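PDB 3BT3: glyoxalase-related enzyme, AraC type from Clostridium phytofermentans, which is of unknown function but is a glyoxalase-related member of the VOC superfamily, and may take part in transcription regulation. Local coordinates for residues V36-E40 against E41-W45. Sequence-based numbering, arbitrary orientation.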
ATOM      1  N   VAL A  36       9.692  -9.403  10.042  1.00 25.35           N
ATOM      2  CA  VAL A  36       8.799 -10.533   9.828  1.00 25.79           C
ATOM      3  C   VAL A  36       8.423 -11.215  11.148  1.00 26.95           C
ATOM      4  O   VAL A  36       7.286 -11.658  11.317  1.00 26.80           O
ATOM      5  CB  VAL A  36       9.459 -11.563   8.883  1.00 25.00           C
ATOM      6  CG1 VAL A  36       8.752 -12.896   8.971  1.00 24.91           C
ATOM      7  CG2 VAL A  36       9.421 -11.052   7.463  1.00 20.93           C
ATOM      8  N   LYS A  37       9.373 -11.305  12.076  1.00 27.63           N
ATOM      9  CA  LYS A  37       9.110 -11.944  13.361  1.00 28.37           C
ATOM     10  C   LYS A  37       8.122 -11.100  14.146  1.00 27.50           C
ATOM     11  O   LYS A  37       7.275 -11.620  14.872  1.00 27.58           O
ATOM     12  CB  LYS A  37      10.405 -12.115  14.157  1.00 29.83           C
ATOM     13  CG  LYS A  37      11.176 -13.367  13.788  1.00 37.54           C
ATOM     14  CD  LYS A  37      12.560 -13.397  14.430  1.00 41.64           C
ATOM     15  CE  LYS A  37      13.241 -14.767  14.267  1.00 44.08           C
ATOM     16  NZ  LYS A  37      13.411 -15.187  12.838  1.00 47.19           N
ATOM     17  N   TRP A  38       8.220  -9.789  13.972  1.00 26.51           N
ATOM     18  CA  TRP A  38       7.332  -8.879  14.664  1.00 26.49           C
ATOM     19  C   TRP A  38       5.907  -9.065  14.132  1.00 27.64           C
ATOM     20  O   TRP A  38       4.961  -9.237  14.912  1.00 26.31           O
ATOM     21  CB  TRP A  38       7.794  -7.438  14.462  1.00 25.98           C
ATOM     22  CG  TRP A  38       6.965  -6.462  15.206  1.00 26.64           C
ATOM     23  CD1 TRP A  38       7.093  -6.105  16.519  1.00 26.48           C
ATOM     24  CD2 TRP A  38       5.831  -5.757  14.705  1.00 25.62           C
ATOM     25  NE1 TRP A  38       6.103  -5.220  16.869  1.00 28.57           N
ATOM     26  CE2 TRP A  38       5.311  -4.990  15.773  1.00 28.88           C
ATOM     27  CE3 TRP A  38       5.200  -5.697  13.457  1.00 27.17           C
ATOM     28  CZ2 TRP A  38       4.179  -4.175  15.632  1.00 26.05           C
ATOM     29  CZ3 TRP A  38       4.074  -4.884  13.315  1.00 27.45           C
ATOM     30  CH2 TRP A  38       3.578  -4.135  14.400  1.00 25.20           C
ATOM     31  N   PHE A  39       5.758  -9.049  12.809  1.00 24.81           N
ATOM     32  CA  PHE A  39       4.446  -9.222  12.218  1.00 25.58           C
ATOM     33  C   PHE A  39       3.837 -10.544  12.658  1.00 28.49           C
ATOM     34  O   PHE A  39       2.618 -10.666  12.770  1.00 29.43           O
ATOM     35  CB  PHE A  39       4.523  -9.186  10.689  1.00 22.65           C
ATOM     36  CG  PHE A  39       4.343  -7.819  10.104  1.00 18.38           C
ATOM     37  CD1 PHE A  39       5.433  -6.984   9.893  1.00 14.90           C
ATOM     38  CD2 PHE A  39       3.074  -7.362   9.770  1.00 15.51           C
ATOM     39  CE1 PHE A  39       5.262  -5.722   9.362  1.00 14.53           C
ATOM     40  CE2 PHE A  39       2.890  -6.096   9.235  1.00 14.08           C
ATOM     41  CZ  PHE A  39       3.979  -5.277   9.030  1.00 15.21           C
ATOM     42  N   GLU A  40       4.688 -11.537  12.898  1.00 31.89           N
ATOM     43  CA  GLU A  40       4.220 -12.855  13.322  1.00 33.74           C
ATOM     44  C   GLU A  40       3.865 -12.897  14.811  1.00 34.01           C
ATOM     45  O   GLU A  40       2.764 -13.313  15.189  1.00 35.23           O
ATOM     46  CB  GLU A  40       5.282 -13.933  13.020  1.00 33.82           C
ATOM     47  CG  GLU A  40       5.362 -14.372  11.554  1.00 36.63           C
ATOM     48  CD  GLU A  40       6.548 -15.312  11.255  1.00 40.77           C
ATOM     49  OE1 GLU A  40       6.613 -15.871  10.129  1.00 40.60           O
ATOM     50  OE2 GLU A  40       7.421 -15.487  12.134  1.00 40.13           O
ATOM     51  N   GLU A  41       4.788 -12.450  15.650  1.00 34.09           N
ATOM     52  CA  GLU A  41       4.580 -12.489  17.091  1.00 36.28           C
ATOM     53  C   GLU A  41       3.579 -11.508  17.669  1.00 35.49           C
ATOM     54  O   GLU A  41       2.898 -11.828  18.636  1.00 34.99           O
ATOM     55  CB  GLU A  41       5.914 -12.309  17.813  1.00 37.99           C
ATOM     56  CG  GLU A  41       6.912 -13.416  17.549  1.00 45.06           C
ATOM     57  CD  GLU A  41       8.271 -13.120  18.157  1.00 49.40           C
ATOM     58  OE1 GLU A  41       8.312 -12.783  19.362  1.00 50.25           O
ATOM     59  OE2 GLU A  41       9.289 -13.220  17.432  1.00 52.48           O
ATOM     60  N   ILE A  42       3.483 -10.320  17.088  1.00 34.87           N
ATOM     61  CA  ILE A  42       2.577  -9.322  17.619  1.00 32.31           C
ATOM     62  C   ILE A  42       1.226  -9.224  16.929  1.00 33.91           C
ATOM     63  O   ILE A  42       0.194  -9.151  17.599  1.00 35.56           O
ATOM     64  CB  ILE A  42       3.228  -7.936  17.609  1.00 33.14           C
ATOM     65  CG1 ILE A  42       4.602  -7.997  18.291  1.00 34.96           C
ATOM     66  CG2 ILE A  42       2.318  -6.934  18.286  1.00 33.35           C
ATOM     67  CD1 ILE A  42       4.618  -8.738  19.618  1.00 36.12           C
ATOM     68  N   LEU A  43       1.212  -9.219  15.603  1.00 32.13           N
ATOM     69  CA  LEU A  43      -0.049  -9.108  14.890  1.00 28.87           C
ATOM     70  C   LEU A  43      -0.641 -10.449  14.483  1.00 29.18           C
ATOM     71  O   LEU A  43      -1.780 -10.512  14.021  1.00 27.86           O
ATOM     72  CB  LEU A  43       0.116  -8.232  13.649  1.00 28.87           C
ATOM     73  CG  LEU A  43       0.409  -6.749  13.881  1.00 29.41           C
ATOM     74  CD1 LEU A  43       0.304  -6.013  12.546  1.00 25.99           C
ATOM     75  CD2 LEU A  43      -0.579  -6.163  14.896  1.00 26.41           C
ATOM     76  N   GLY A  44       0.129 -11.522  14.645  1.00 27.79           N
ATOM     77  CA  GLY A  44      -0.368 -12.835  14.274  1.00 26.46           C
ATOM     78  C   GLY A  44      -0.422 -13.069  12.772  1.00 26.70           C
ATOM     79  O   GLY A  44      -1.214 -13.879  12.293  1.00 26.80           O
ATOM     80  N   TRP A  45       0.414 -12.358  12.025  1.00 24.89           N
ATOM     81  CA  TRP A  45       0.470 -12.511  10.575  1.00 26.06           C
ATOM     82  C   TRP A  45       1.488 -13.588  10.178  1.00 27.13           C
ATOM     83  O   TRP A  45       2.129 -14.197  11.027  1.00 27.25           O
ATOM     84  CB  TRP A  45       0.872 -11.186   9.926  1.00 24.59           C
ATOM     85  CG  TRP A  45      -0.187 -10.139   9.942  1.00 27.18           C
ATOM     86  CD1 TRP A  45      -1.143  -9.946  10.903  1.00 26.75           C
ATOM     87  CD2 TRP A  45      -0.361  -9.086   8.986  1.00 26.16           C
ATOM     88  NE1 TRP A  45      -1.896  -8.838  10.601  1.00 27.42           N
ATOM     89  CE2 TRP A  45      -1.435  -8.289   9.432  1.00 25.12           C
ATOM     90  CE3 TRP A  45       0.291  -8.737   7.795  1.00 26.84           C
ATOM     91  CZ2 TRP A  45      -1.872  -7.164   8.732  1.00 24.99           C
ATOM     92  CZ3 TRP A  45      -0.142  -7.619   7.098  1.00 26.18           C
ATOM     93  CH2 TRP A  45      -1.217  -6.845   7.571  1.00 26.53           C
TER
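Phe39, in the last turn of helix 32-41, and Trp45, just past its end, lie side by side, with Phe39 CD2 3.7 Å from Trp45 CE3. Phe39 CD2 and CE2 lie over one face of the indole, the planes inclined at 52°. Val63 of strand 58-64 packs on both side chains. The preceding residue, Trp38, has CG anti to its backbone N (chi1 -177°), which lays its indole against the chain leaving the helix: Ile42 CG1, one turn on, makes a CH-pi contact 3.8 Å from the centroid of the five-membered ring, while Leu43 CD1 comes obliquely to CZ3 of the six-membered ring. Both also pack on Val108 of helix 101-110.

Glu41 N bonds to Lys37 O at 2.7 Å, and its extended side chain runs alongside Lys37, CG 3.2 Å from Lys37 O. Ile42 N still bonds to Trp38 O at 2.8 Å, but Phe39 O receives Trp45 N, six residues on, at 2.9 Å. Gly44, with positive phi, makes the bend.

Three carbonyls are thus well bonded and Glu40 O weakly, by Gly44 N, as the VOC beta-alpha-beta-beta-beta module enters strand 46-52; Trp45 sets an apolar face against Phe39 and spends NE1 on Tyr18 OH of the second subunit.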